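Local atomic coordinates of Bse634I restriction endonuclease (Geobacillus stearothermophilus, PDB entry 1KNV), a protein that probably cleaves double-stranded DNA at a specific recognition sequence, acting as a metal-dependent type II restriction endonuclease. Residues Q208-F220 / N229-S241. Numbering follows the deposited sequence.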
# COMPACT_ATOMS: atom_id res chain seq x y z
N GLN B 208 -0.33 -7.89 26.43
CA GLN B 208 -1.64 -8.26 25.90
C GLN B 208 -2.34 -7.05 25.30
O GLN B 208 -3.03 -7.17 24.29
CB GLN B 208 -2.51 -8.86 26.99
CG GLN B 208 -1.97 -10.14 27.53
CD GLN B 208 -2.69 -10.57 28.79
OE1 GLN B 208 -2.32 -11.57 29.41
NE2 GLN B 208 -3.73 -9.84 29.16
N LEU B 209 -2.19 -5.89 25.92
CA LEU B 209 -2.81 -4.69 25.39
C LEU B 209 -2.18 -4.36 24.06
O LEU B 209 -2.86 -4.12 23.08
CB LEU B 209 -2.61 -3.51 26.34
CG LEU B 209 -3.41 -3.60 27.64
CD1 LEU B 209 -3.10 -2.41 28.52
CD2 LEU B 209 -4.89 -3.65 27.30
N VAL B 210 -0.85 -4.37 24.04
CA VAL B 210 -0.11 -4.06 22.82
C VAL B 210 -0.46 -4.97 21.65
O VAL B 210 -0.72 -4.50 20.54
CB VAL B 210 1.43 -4.11 23.07
CG1 VAL B 210 2.17 -3.99 21.77
CG2 VAL B 210 1.85 -2.98 24.01
N HIS B 211 -0.49 -6.27 21.88
CA HIS B 211 -0.78 -7.20 20.79
C HIS B 211 -2.22 -7.09 20.33
O HIS B 211 -2.50 -7.12 19.13
CB HIS B 211 -0.50 -8.63 21.21
CG HIS B 211 -0.71 -9.62 20.10
ND1 HIS B 211 -0.04 -9.54 18.90
CD2 HIS B 211 -1.57 -10.66 19.98
CE1 HIS B 211 -0.47 -10.49 18.09
NE2 HIS B 211 -1.40 -11.19 18.73
N GLU B 212 -3.14 -6.98 21.28
CA GLU B 212 -4.55 -6.87 20.95
C GLU B 212 -4.81 -5.61 20.12
O GLU B 212 -5.58 -5.63 19.17
CB GLU B 212 -5.39 -6.88 22.23
CG GLU B 212 -6.86 -6.61 22.00
CD GLU B 212 -7.75 -7.15 23.10
OE1 GLU B 212 -8.11 -8.34 23.04
OE2 GLU B 212 -8.11 -6.38 24.02
N GLY B 213 -4.14 -4.52 20.47
CA GLY B 213 -4.31 -3.29 19.71
C GLY B 213 -3.83 -3.47 18.28
O GLY B 213 -4.45 -2.98 17.35
N ASN B 214 -2.73 -4.19 18.10
CA ASN B 214 -2.20 -4.43 16.75
C ASN B 214 -3.12 -5.31 15.94
O ASN B 214 -3.34 -5.05 14.76
CB ASN B 214 -0.82 -5.08 16.83
CG ASN B 214 0.28 -4.06 16.89
OD1 ASN B 214 0.49 -3.31 15.94
ND2 ASN B 214 0.98 -4.01 18.03
N ILE B 215 -3.65 -6.35 16.58
CA ILE B 215 -4.56 -7.31 15.94
C ILE B 215 -5.86 -6.65 15.48
O ILE B 215 -6.28 -6.81 14.32
CB ILE B 215 -4.91 -8.49 16.89
CG1 ILE B 215 -3.71 -9.42 17.01
CG2 ILE B 215 -6.09 -9.28 16.35
CD1 ILE B 215 -3.40 -10.15 15.71
N LEU B 216 -6.50 -5.92 16.38
CA LEU B 216 -7.76 -5.27 16.05
C LEU B 216 -7.61 -4.08 15.09
O LEU B 216 -8.38 -3.95 14.14
CB LEU B 216 -8.46 -4.83 17.34
CG LEU B 216 -8.88 -5.99 18.25
CD1 LEU B 216 -9.42 -5.45 19.55
CD2 LEU B 216 -9.92 -6.86 17.54
N LYS B 217 -6.63 -3.22 15.34
CA LYS B 217 -6.44 -2.08 14.46
C LYS B 217 -6.06 -2.49 13.03
O LYS B 217 -6.51 -1.87 12.07
CB LYS B 217 -5.38 -1.13 15.02
CG LYS B 217 -5.86 -0.26 16.15
CD LYS B 217 -4.84 0.82 16.44
CE LYS B 217 -5.41 1.86 17.36
NZ LYS B 217 -4.55 3.07 17.39
N SER B 218 -5.23 -3.51 12.89
CA SER B 218 -4.85 -3.93 11.55
C SER B 218 -6.07 -4.54 10.85
O SER B 218 -6.25 -4.37 9.64
CB SER B 218 -3.70 -4.93 11.61
OG SER B 218 -4.05 -6.11 12.31
N LEU B 219 -6.92 -5.22 11.62
CA LEU B 219 -8.12 -5.83 11.06
C LEU B 219 -9.00 -4.72 10.48
O LEU B 219 -9.55 -4.86 9.38
CB LEU B 219 -8.90 -6.58 12.15
CG LEU B 219 -10.14 -7.36 11.71
CD1 LEU B 219 -9.71 -8.60 10.93
CD2 LEU B 219 -10.96 -7.78 12.93
N PHE B 220 -9.13 -3.63 11.23
CA PHE B 220 -9.94 -2.49 10.82
C PHE B 220 -9.31 -1.81 9.61
O PHE B 220 -10.00 -1.36 8.71
CB PHE B 220 -10.05 -1.49 11.98
CG PHE B 220 -11.15 -0.47 11.80
CD1 PHE B 220 -12.48 -0.79 12.08
CD2 PHE B 220 -10.86 0.83 11.38
CE1 PHE B 220 -13.49 0.17 11.94
CE2 PHE B 220 -11.86 1.78 11.24
CZ PHE B 220 -13.18 1.46 11.52
N ASN B 229 -12.79 3.39 2.52
CA ASN B 229 -13.29 4.46 3.37
C ASN B 229 -12.09 4.92 4.18
O ASN B 229 -11.78 4.34 5.22
CB ASN B 229 -14.36 3.94 4.32
CG ASN B 229 -15.08 5.05 5.05
OD1 ASN B 229 -14.67 6.21 5.00
ND2 ASN B 229 -16.16 4.70 5.73
N PRO B 230 -11.38 5.96 3.72
CA PRO B 230 -10.21 6.42 4.46
C PRO B 230 -10.53 7.12 5.78
O PRO B 230 -9.69 7.19 6.67
CB PRO B 230 -9.53 7.35 3.47
CG PRO B 230 -10.68 7.94 2.71
CD PRO B 230 -11.58 6.74 2.48
N LYS B 231 -11.76 7.61 5.89
CA LYS B 231 -12.18 8.34 7.07
C LYS B 231 -12.66 7.50 8.26
O LYS B 231 -12.87 8.02 9.35
CB LYS B 231 -13.29 9.31 6.67
CG LYS B 231 -12.94 10.15 5.46
CD LYS B 231 -11.70 11.01 5.71
CE LYS B 231 -11.37 11.87 4.51
NZ LYS B 231 -10.28 12.82 4.81
N ALA B 232 -12.83 6.19 8.05
CA ALA B 232 -13.32 5.34 9.12
C ALA B 232 -12.19 5.31 10.15
O ALA B 232 -11.02 5.27 9.79
CB ALA B 232 -13.59 3.95 8.59
N GLU B 233 -12.55 5.35 11.43
CA GLU B 233 -11.57 5.34 12.51
C GLU B 233 -11.89 4.33 13.61
O GLU B 233 -13.04 4.18 14.01
CB GLU B 233 -11.50 6.70 13.19
CG GLU B 233 -10.60 7.72 12.54
CD GLU B 233 -10.48 8.96 13.41
OE1 GLU B 233 -11.47 9.72 13.51
OE2 GLU B 233 -9.39 9.16 13.99
N PHE B 234 -10.86 3.65 14.09
CA PHE B 234 -11.04 2.72 15.19
C PHE B 234 -9.88 2.90 16.14
O PHE B 234 -8.72 2.74 15.75
CB PHE B 234 -11.06 1.28 14.72
CG PHE B 234 -11.17 0.30 15.85
CD1 PHE B 234 -12.37 0.15 16.53
CD2 PHE B 234 -10.07 -0.44 16.25
CE1 PHE B 234 -12.46 -0.73 17.60
CE2 PHE B 234 -10.15 -1.32 17.32
CZ PHE B 234 -11.35 -1.46 18.00
N LYS B 235 -10.18 3.24 17.39
CA LYS B 235 -9.17 3.44 18.41
C LYS B 235 -9.22 2.31 19.43
O LYS B 235 -10.29 1.80 19.74
CB LYS B 235 -9.41 4.76 19.13
CG LYS B 235 -9.36 5.97 18.25
CD LYS B 235 -7.95 6.46 18.06
CE LYS B 235 -7.91 7.77 17.29
NZ LYS B 235 -8.37 7.57 15.88
N TYR B 236 -8.07 1.93 19.95
CA TYR B 236 -8.01 0.88 20.95
C TYR B 236 -7.34 1.44 22.19
O TYR B 236 -6.30 2.10 22.11
CB TYR B 236 -7.24 -0.32 20.41
CG TYR B 236 -7.13 -1.44 21.42
CD1 TYR B 236 -5.97 -1.61 22.17
CD2 TYR B 236 -8.21 -2.30 21.66
CE1 TYR B 236 -5.88 -2.60 23.14
CE2 TYR B 236 -8.13 -3.29 22.63
CZ TYR B 236 -6.96 -3.44 23.37
OH TYR B 236 -6.88 -4.41 24.35
N TYR B 237 -7.94 1.17 23.35
CA TYR B 237 -7.43 1.67 24.62
C TYR B 237 -7.18 0.60 25.68
O TYR B 237 -7.71 -0.51 25.62
CB TYR B 237 -8.40 2.68 25.22
CG TYR B 237 -8.71 3.86 24.34
CD1 TYR B 237 -7.89 4.99 24.35
CD2 TYR B 237 -9.80 3.84 23.48
CE1 TYR B 237 -8.16 6.08 23.53
CE2 TYR B 237 -10.08 4.92 22.65
CZ TYR B 237 -9.26 6.03 22.68
OH TYR B 237 -9.55 7.10 21.88
N GLY B 238 -6.37 0.97 26.66
CA GLY B 238 -6.09 0.08 27.77
C GLY B 238 -6.52 0.80 29.03
O GLY B 238 -6.48 2.03 29.10
N ALA B 239 -6.98 0.04 30.02
CA ALA B 239 -7.40 0.59 31.31
C ALA B 239 -6.85 -0.34 32.38
O ALA B 239 -7.18 -1.53 32.41
CB ALA B 239 -8.91 0.66 31.40
N SER B 240 -6.00 0.19 33.26
CA SER B 240 -5.40 -0.60 34.34
C SER B 240 -6.12 -0.32 35.65
O SER B 240 -6.65 0.77 35.85
CB SER B 240 -3.92 -0.24 34.50
OG SER B 240 -3.35 -0.93 35.60
N SER B 241 -6.16 -1.31 36.53
CA SER B 241 -6.80 -1.12 37.83
C SER B 241 -5.81 -0.54 38.84
O SER B 241 -6.17 -0.26 39.99
CB SER B 241 -7.39 -2.43 38.34
OG SER B 241 -8.59 -2.73 37.65
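K217 NZ, carried across the backbone of F234 and Y236, is gripped by salt bridges to D272 and E268 and a hydrogen bond to R269 O; D272 OD2 also accepts a hydrogen bond from Y236 N. Lysine suits this place because its long, extended methylene chain passes that backbone, K217 CE lying 3.7 Å from Y236 N, and delivers the amine to its acidic partners beyond.

Beside it, the loop residue F234 and the strand residue Y236 turn their rings to the helix. Y236 has CG anti to its backbone N (chi1 179°), which lays one ring face against the helix backbone where G213 has no side chain; Y236 CD1 comes within 3.4 Å of G213 CA. L216 CD1 touches the same ring at Y236 CE2, 4.0 Å away. The phenol hydroxyl ends at the E212 carboxylate, which stands nearly perpendicular (85°) to the Y236 ring, but the modelled separation of 2.3 Å between Y236 OH and E212 OE2 is too short to trust in detail. E212 OE1 bonds S143, and the E212 side chain lies about 5 Å from that of D146, seen to bind calcium in a structure of this protein, though none is bound to this chain here.

Further along, F234 places CB over the centre of the F220 ring, a CH-pi contact with F234 CB 3.4 Å from F220 CD2. L216 CB meets F234 CE2 at 3.9 Å, while small A232 fits at the margin of F220. At the other end, L209 CD2 packs 3.9 Å from G238 CA, where glycine permits close approach.

Segment 208-220 of helix 203-227 thus runs nearly antiparallel (164°) to strand 235-240, completing a beta-alpha-beta unit with parallel strand 191-198 in the PD-(D/E)XK nuclease core.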